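Local coordinates for protein manganese lipoxygenase (Gaeumannomyces graminis, PDB 5FX8) that oxidises linoleic and alpha-linolenic acids with molecular oxygen at a catalytic manganese centre, giving 11S- and 13R-hydroperoxy fatty acids, at residues Leu169-Tyr174 with Leu392-Phe397; Lys177-Pro181 with Asp387-Arg391. Residues are numbered along the deposited sequence.

How the interactions relate
Both interactions join the same two parts of the chain: the run from helix 161-166 into strand 177-178, and the loop between helices 374-380 and 396-420. Along the chain K177-P181 comes just after L169-Y174, with two residues between, and L392-F397 follows D387-R391 without a gap; the contact centres lie 15 Å apart. Interaction 1 is the inner one, buried about 13 Å from the centre of the chain; interaction 2 sits at the surface, about 24 Å out. The metal lies toward the inner end: the side chain of Y174 is about 12 Å from the manganese ion and about 8 Å from the side chains of its ligands H290 and H478. Interaction 2 is away from the annotated sites.

Interaction 1: residues Leu169-Tyr174 with Leu392-Phe397; sequences LSSNPY and LPHFPF
L169-Y174, irregular loop between helix 161-166 and strand 177-178, is seated on the first turn of helix 396-420, with F395 at its N-cap position. CA atoms come nearest at L169-F395 (5.4 Å) and S170-F397 (4.7 Å). L169 (mt) is the main bump: its CD2 sits over the F395 ring face, 3.8 Å from the centroid and 3.8 Å from L392 CD1, while its CD1 lies 3.5 Å from H394 O. The second bump is P173, whose CG presses on one face of the F397 ring (3.5 Å to the centroid); its CB meets the F395 ring edge at CE1 (4.2 Å). F397 (chi1 t) meets Y174 obliquely, with Y174 OH 3.4 Å from F397 CZ and ring centroids 5.3 Å apart. Y174 also touches helix 460-481, which carries manganese ligand H478. N172 OD1 accepts from Y174 N (3.2 Å), an Asx turn. Only one hydrogen bond crosses, F397 N to L169 O (3.1 Å). The chemistry implies hydrophobic and CH-pi packing anchored by one first-turn amide, which the helix itself cannot satisfy.

Interaction 2: residues Lys177-Pro181 with Asp387-Arg391; sequences KRLHP and DSGPR
K177-P181 starts as the short edge strand 177-178 and runs on, still extended, through L179 and H180 to P181, which turns to phi/psi -59/-30. D387-R391 has no regular structure: S388 takes a left-handed conformation (48/20), G389 is almost fully extended (-173/-176), and P390 and R391 continue extended. The backbones stay apart, the nearest CA atoms being those of H180 and S388 at 6.8 Å, so side chains span the gap. R178 does most of it. With chi1 and chi2 t and chi3 m, its guanidinium reaches P390 O, to which NH2 donates at 2.8 Å and NH1 at 3.1 Å. D387 O lies over one face of the guanidinium, 3.4 Å from R178 CD, and G389 CA is 3.4 Å from R178 NH1; a CB on G389 would clash there. NH1 also bonds G210 O and NE bonds G382 O, so the arginine ties together three loop carbonyls. Farther out, P181 CG packs 3.7 Å from S388 O, and P181 CD 3.8 Å from S388 CB. One water joins H180 NE2 (3.0 Å) to S388 OG (2.8 Å), while H180 ND1 accepts from the backbone N atoms of T182 and K183. The CA-to-CB bond of R391 points away from K177-P181, and R391 NH2 bonds S233 O of the zonadhesin chain. This is surface packing in which a buried arginine, with two of its NH groups donating to one main-chain carbonyl, fastens the loop before helix 396-420 to edge strand 177-178 of the antiparallel sheet that also holds strand 212-216 in this lipoxygenase.

Interaction 1: residues Leu169-Tyr174 with Leu392-Phe397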
ATOM      1  N   LEU A 169      -6.460  14.801 -12.372  1.00 11.27           N
ATOM      2  CA  LEU A 169      -5.566  14.271 -13.391  1.00 11.76           C
ATOM      3  C   LEU A 169      -4.325  13.636 -12.760  1.00 13.58           C
ATOM      4  O   LEU A 169      -3.349  13.370 -13.455  1.00 11.82           O
ATOM      5  CB  LEU A 169      -5.176  15.361 -14.393  1.00 10.44           C
ATOM      6  CG  LEU A 169      -6.329  15.963 -15.215  1.00 11.46           C
ATOM      7  CD1 LEU A 169      -5.952  17.257 -15.888  1.00 10.26           C
ATOM      8  CD2 LEU A 169      -6.859  15.027 -16.273  1.00 10.27           C
ATOM      9  N   SER A 170      -4.343  13.379 -11.457  1.00 11.17           N
ATOM     10  CA  SER A 170      -3.175  12.799 -10.811  1.00 11.25           C
ATOM     11  C   SER A 170      -3.554  11.889  -9.647  1.00 10.99           C
ATOM     12  O   SER A 170      -3.550  10.671  -9.795  1.00 10.62           O
ATOM     13  CB  SER A 170      -2.239  13.904 -10.347  1.00 10.47           C
ATOM     14  OG  SER A 170      -2.913  14.812  -9.530  1.00  9.43           O
ATOM     15  N   SER A 171      -3.888  12.472  -8.492  1.00 11.35           N
ATOM     16  CA  SER A 171      -4.230  11.691  -7.302  1.00 10.77           C
ATOM     17  C   SER A 171      -5.331  10.678  -7.559  1.00 13.54           C
ATOM     18  O   SER A 171      -5.241   9.538  -7.110  1.00 21.60           O
ATOM     19  CB  SER A 171      -4.673  12.620  -6.203  1.00 11.76           C
ATOM     20  OG  SER A 171      -3.671  13.551  -6.021  1.00 13.11           O
ATOM     21  N   ASN A 172      -6.433  11.104  -8.172  1.00 15.87           N
ATOM     22  CA  ASN A 172      -7.533  10.213  -8.528  1.00 11.15           C
ATOM     23  C   ASN A 172      -7.917  10.548  -9.948  1.00 12.46           C
ATOM     24  O   ASN A 172      -8.784  11.392 -10.183  1.00 10.92           O
ATOM     25  CB  ASN A 172      -8.747  10.352  -7.618  1.00 11.37           C
ATOM     26  CG  ASN A 172      -9.938   9.527  -8.123  1.00 12.93           C
ATOM     27  OD1 ASN A 172      -9.801   8.740  -9.072  1.00 17.79           O
ATOM     28  ND2 ASN A 172     -11.098   9.689  -7.487  1.00  9.47           N
ATOM     29  N   PRO A 173      -7.316   9.880 -10.920  1.00 11.15           N
ATOM     30  CA  PRO A 173      -7.556  10.200 -12.331  1.00 10.14           C
ATOM     31  C   PRO A 173      -8.595   9.325 -13.005  1.00 12.07           C
ATOM     32  O   PRO A 173      -8.741   9.383 -14.226  1.00 10.80           O
ATOM     33  CB  PRO A 173      -6.178   9.937 -12.938  1.00 10.37           C
ATOM     34  CG  PRO A 173      -5.703   8.761 -12.136  1.00 11.39           C
ATOM     35  CD  PRO A 173      -6.131   9.035 -10.734  1.00 11.14           C
ATOM     36  N   TYR A 174      -9.284   8.502 -12.248  1.00 14.23           N
ATOM     37  CA  TYR A 174     -10.135   7.486 -12.807  1.00 10.17           C
ATOM     38  C   TYR A 174     -11.594   7.895 -12.879  1.00 14.24           C
ATOM     39  O   TYR A 174     -12.417   7.066 -13.259  1.00 17.66           O
ATOM     40  CB  TYR A 174      -9.974   6.222 -11.995  1.00 10.13           C
ATOM     41  CG  TYR A 174      -8.686   5.537 -12.262  1.00 10.06           C
ATOM     42  CD1 TYR A 174      -8.445   4.960 -13.493  1.00  9.14           C
ATOM     43  CD2 TYR A 174      -7.711   5.453 -11.302  1.00 11.05           C
ATOM     44  CE1 TYR A 174      -7.320   4.341 -13.738  1.00  7.43           C
ATOM     45  CE2 TYR A 174      -6.562   4.814 -11.555  1.00  8.85           C
ATOM     46  CZ  TYR A 174      -6.392   4.262 -12.778  1.00  6.80           C
ATOM     47  OH  TYR A 174      -5.254   3.617 -13.071  1.00 11.44           O
ATOM     48  N   LEU A 392      -5.423  18.370 -23.287  1.00 16.88           N
ATOM     49  CA  LEU A 392      -5.016  18.739 -21.950  1.00 16.94           C
ATOM     50  C   LEU A 392      -3.524  19.029 -21.923  1.00 19.07           C
ATOM     51  O   LEU A 392      -2.727  18.145 -22.254  1.00 17.63           O
ATOM     52  CB  LEU A 392      -5.330  17.617 -20.970  1.00 15.33           C
ATOM     53  CG  LEU A 392      -6.795  17.294 -20.773  1.00 15.20           C
ATOM     54  CD1 LEU A 392      -6.948  16.031 -19.966  1.00 11.32           C
ATOM     55  CD2 LEU A 392      -7.395  18.453 -20.067  1.00 17.20           C
ATOM     56  N   PRO A 393      -3.098  20.219 -21.519  1.00 17.71           N
ATOM     57  CA  PRO A 393      -1.655  20.484 -21.482  1.00 19.34           C
ATOM     58  C   PRO A 393      -0.881  19.655 -20.463  1.00 17.82           C
ATOM     59  O   PRO A 393       0.321  19.457 -20.646  1.00 20.22           O
ATOM     60  CB  PRO A 393      -1.584  21.992 -21.183  1.00 16.79           C
ATOM     61  CG  PRO A 393      -2.924  22.392 -20.760  1.00 18.70           C
ATOM     62  CD  PRO A 393      -3.889  21.448 -21.371  1.00 18.82           C
ATOM     63  N   HIS A 394      -1.511  19.144 -19.412  1.00 17.73           N
ATOM     64  CA  HIS A 394      -0.789  18.442 -18.355  1.00 13.55           C
ATOM     65  C   HIS A 394      -1.676  17.351 -17.790  1.00 14.86           C
ATOM     66  O   HIS A 394      -2.768  17.634 -17.296  1.00 14.81           O
ATOM     67  CB  HIS A 394      -0.380  19.392 -17.241  1.00 15.18           C
ATOM     68  CG  HIS A 394       0.595  20.432 -17.669  1.00 19.46           C
ATOM     69  ND1 HIS A 394       1.921  20.146 -17.915  1.00 22.98           N
ATOM     70  CD2 HIS A 394       0.442  21.755 -17.902  1.00 16.56           C
ATOM     71  CE1 HIS A 394       2.542  21.251 -18.283  1.00 17.74           C
ATOM     72  NE2 HIS A 394       1.666  22.238 -18.288  1.00 17.36           N
ATOM     73  N   PHE A 395      -1.202  16.116 -17.865  1.00 16.55           N
ATOM     74  CA  PHE A 395      -1.913  14.949 -17.347  1.00 12.66           C
ATOM     75  C   PHE A 395      -0.863  14.096 -16.650  1.00 13.56           C
ATOM     76  O   PHE A 395      -0.352  13.121 -17.209  1.00 14.44           O
ATOM     77  CB  PHE A 395      -2.626  14.207 -18.477  1.00 11.14           C
ATOM     78  CG  PHE A 395      -3.660  13.218 -18.024  1.00 11.67           C
ATOM     79  CD1 PHE A 395      -3.754  12.823 -16.705  1.00 10.99           C
ATOM     80  CD2 PHE A 395      -4.521  12.659 -18.941  1.00 11.72           C
ATOM     81  CE1 PHE A 395      -4.669  11.919 -16.324  1.00 10.57           C
ATOM     82  CE2 PHE A 395      -5.454  11.751 -18.554  1.00 10.67           C
ATOM     83  CZ  PHE A 395      -5.531  11.375 -17.256  1.00 10.11           C
ATOM     84  N   PRO A 396      -0.483  14.468 -15.425  1.00 12.25           N
ATOM     85  CA  PRO A 396       0.669  13.810 -14.794  1.00 12.59           C
ATOM     86  C   PRO A 396       0.478  12.326 -14.582  1.00 11.29           C
ATOM     87  O   PRO A 396       1.434  11.561 -14.743  1.00 14.79           O
ATOM     88  CB  PRO A 396       0.808  14.572 -13.475  1.00 10.37           C
ATOM     89  CG  PRO A 396       0.248  15.844 -13.742  1.00  9.93           C
ATOM     90  CD  PRO A 396      -0.896  15.650 -14.665  1.00 10.57           C
ATOM     91  N   PHE A 397      -0.732  11.885 -14.261  1.00 10.57           N
ATOM     92  CA  PHE A 397      -0.952  10.453 -14.157  1.00  9.95           C
ATOM     93  C   PHE A 397      -0.682   9.759 -15.479  1.00  9.93           C
ATOM     94  O   PHE A 397      -0.036   8.723 -15.510  1.00 16.32           O
ATOM     95  CB  PHE A 397      -2.364  10.166 -13.682  1.00  9.47           C
ATOM     96  CG  PHE A 397      -2.798   8.780 -13.932  1.00  8.63           C
ATOM     97  CD1 PHE A 397      -2.458   7.767 -13.063  1.00  8.68           C
ATOM     98  CD2 PHE A 397      -3.546   8.475 -15.036  1.00  7.95           C
ATOM     99  CE1 PHE A 397      -2.862   6.507 -13.295  1.00  7.46           C
ATOM    100  CE2 PHE A 397      -3.940   7.208 -15.266  1.00  7.27           C
ATOM    101  CZ  PHE A 397      -3.600   6.226 -14.395  1.00  7.17           C
TER

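Interaction 2: residues Lys177-Pro181 with Asp387-Arg391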
ATOM      1  N   LYS A 177     -14.122  12.924 -16.753  1.00 12.26           N
ATOM      2  CA  LYS A 177     -14.551  12.556 -18.089  1.00 13.39           C
ATOM      3  C   LYS A 177     -14.934  13.823 -18.831  1.00 14.43           C
ATOM      4  O   LYS A 177     -15.600  14.686 -18.266  1.00 15.41           O
ATOM      5  CB  LYS A 177     -15.713  11.568 -18.011  1.00 13.86           C
ATOM      6  CG  LYS A 177     -16.760  11.781 -19.038  1.00 23.39           C
ATOM      7  CD  LYS A 177     -18.157  11.613 -18.440  1.00 30.58           C
ATOM      8  CE  LYS A 177     -19.251  12.150 -19.367  1.00 26.49           C
ATOM      9  NZ  LYS A 177     -20.588  11.999 -18.727  1.00 36.31           N
ATOM     10  N   ARG A 178     -14.469  13.954 -20.072  1.00 15.87           N
ATOM     11  CA  ARG A 178     -14.781  15.116 -20.897  1.00 16.19           C
ATOM     12  C   ARG A 178     -16.224  15.067 -21.373  1.00 16.56           C
ATOM     13  O   ARG A 178     -16.755  14.001 -21.675  1.00 23.30           O
ATOM     14  CB  ARG A 178     -13.850  15.168 -22.104  1.00 15.00           C
ATOM     15  CG  ARG A 178     -13.954  16.440 -22.902  1.00 17.12           C
ATOM     16  CD  ARG A 178     -13.335  16.292 -24.266  1.00 18.63           C
ATOM     17  NE  ARG A 178     -11.897  16.061 -24.220  1.00 20.70           N
ATOM     18  CZ  ARG A 178     -10.968  16.969 -24.489  1.00 18.99           C
ATOM     19  NH1 ARG A 178     -11.304  18.187 -24.842  1.00 18.29           N
ATOM     20  NH2 ARG A 178      -9.696  16.646 -24.404  1.00 18.76           N
ATOM     21  N   LEU A 179     -16.861  16.220 -21.461  1.00 17.01           N
ATOM     22  CA  LEU A 179     -18.234  16.281 -21.940  1.00 19.66           C
ATOM     23  C   LEU A 179     -18.237  16.368 -23.455  1.00 19.66           C
ATOM     24  O   LEU A 179     -17.704  17.317 -24.026  1.00 19.52           O
ATOM     25  CB  LEU A 179     -18.976  17.471 -21.340  1.00 19.14           C
ATOM     26  CG  LEU A 179     -19.242  17.330 -19.841  1.00 19.19           C
ATOM     27  CD1 LEU A 179     -20.000  18.537 -19.316  1.00 13.74           C
ATOM     28  CD2 LEU A 179     -19.967  16.000 -19.534  1.00 17.78           C
ATOM     29  N   HIS A 180     -18.848  15.389 -24.096  1.00 22.15           N
ATOM     30  CA  HIS A 180     -18.973  15.431 -25.535  1.00 23.79           C
ATOM     31  C   HIS A 180     -19.899  16.567 -25.952  1.00 25.24           C
ATOM     32  O   HIS A 180     -20.941  16.768 -25.340  1.00 24.08           O
ATOM     33  CB  HIS A 180     -19.521  14.127 -26.068  1.00 25.64           C
ATOM     34  CG  HIS A 180     -19.397  14.002 -27.549  1.00 29.89           C
ATOM     35  ND1 HIS A 180     -20.416  14.332 -28.415  1.00 30.02           N
ATOM     36  CD2 HIS A 180     -18.356  13.617 -28.323  1.00 29.60           C
ATOM     37  CE1 HIS A 180     -20.018  14.122 -29.656  1.00 34.43           C
ATOM     38  NE2 HIS A 180     -18.768  13.694 -29.627  1.00 34.01           N
ATOM     39  N   PRO A 181     -19.562  17.305 -27.009  1.00 33.28           N
ATOM     40  CA  PRO A 181     -20.402  18.443 -27.394  1.00 25.28           C
ATOM     41  C   PRO A 181     -21.819  18.071 -27.717  1.00 24.75           C
ATOM     42  O   PRO A 181     -22.709  18.897 -27.517  1.00 25.48           O
ATOM     43  CB  PRO A 181     -19.680  19.003 -28.620  1.00 21.45           C
ATOM     44  CG  PRO A 181     -18.302  18.653 -28.394  1.00 24.44           C
ATOM     45  CD  PRO A 181     -18.320  17.285 -27.796  1.00 29.98           C
ATOM     46  N   ASP A 387      -9.775  15.452 -28.681  1.00 35.49           N
ATOM     47  CA  ASP A 387     -10.935  14.563 -28.739  1.00 43.04           C
ATOM     48  C   ASP A 387     -12.190  15.418 -28.643  1.00 39.57           C
ATOM     49  O   ASP A 387     -12.626  15.781 -27.547  1.00 35.10           O
ATOM     50  CB  ASP A 387     -10.881  13.536 -27.612  1.00 55.65           C
ATOM     51  CG  ASP A 387     -11.809  12.357 -27.840  1.00 56.78           C
ATOM     52  OD1 ASP A 387     -12.965  12.568 -28.267  1.00 59.33           O
ATOM     53  OD2 ASP A 387     -11.382  11.215 -27.582  1.00 58.15           O
ATOM     54  N   SER A 388     -12.751  15.754 -29.800  1.00 45.40           N
ATOM     55  CA  SER A 388     -13.880  16.677 -29.890  1.00 40.29           C
ATOM     56  C   SER A 388     -13.640  17.943 -29.067  1.00 33.01           C
ATOM     57  O   SER A 388     -14.578  18.658 -28.728  1.00 41.35           O
ATOM     58  CB  SER A 388     -15.171  15.977 -29.478  1.00 42.63           C
ATOM     59  OG  SER A 388     -15.289  14.746 -30.178  1.00 46.51           O
ATOM     60  N   GLY A 389     -12.370  18.224 -28.762  1.00 29.16           N
ATOM     61  CA  GLY A 389     -11.956  19.376 -27.998  1.00 26.68           C
ATOM     62  C   GLY A 389     -10.446  19.500 -27.957  1.00 23.53           C
ATOM     63  O   GLY A 389      -9.729  18.735 -28.591  1.00 29.20           O
ATOM     64  N   PRO A 390      -9.926  20.463 -27.215  1.00 21.76           N
ATOM     65  CA  PRO A 390      -8.479  20.653 -27.157  1.00 23.12           C
ATOM     66  C   PRO A 390      -7.790  19.632 -26.270  1.00 23.31           C
ATOM     67  O   PRO A 390      -8.405  18.852 -25.555  1.00 23.38           O
ATOM     68  CB  PRO A 390      -8.330  22.055 -26.572  1.00 17.75           C
ATOM     69  CG  PRO A 390      -9.496  22.239 -25.795  1.00 22.71           C
ATOM     70  CD  PRO A 390     -10.622  21.537 -26.503  1.00 22.44           C
ATOM     71  N   ARG A 391      -6.475  19.683 -26.321  1.00 21.46           N
ATOM     72  CA  ARG A 391      -5.622  18.705 -25.671  1.00 22.02           C
ATOM     73  C   ARG A 391      -5.304  19.223 -24.281  1.00 19.93           C
ATOM     74  O   ARG A 391      -4.996  20.401 -24.116  1.00 23.24           O
ATOM     75  CB  ARG A 391      -4.352  18.507 -26.502  1.00 22.07           C
ATOM     76  CG  ARG A 391      -3.429  17.372 -26.111  1.00 25.43           C
ATOM     77  CD  ARG A 391      -2.138  17.324 -26.961  1.00 23.05           C
ATOM     78  NE  ARG A 391      -2.022  16.040 -27.636  1.00 23.58           N
ATOM     79  CZ  ARG A 391      -2.202  15.894 -28.935  1.00 26.80           C
ATOM     80  NH1 ARG A 391      -2.446  16.974 -29.657  1.00 35.98           N
ATOM     81  NH2 ARG A 391      -2.134  14.702 -29.516  1.00 22.85           N
TER
HETATM   82  O   HOH W   1     -16.677  12.839 -31.660  1.00 38.57           O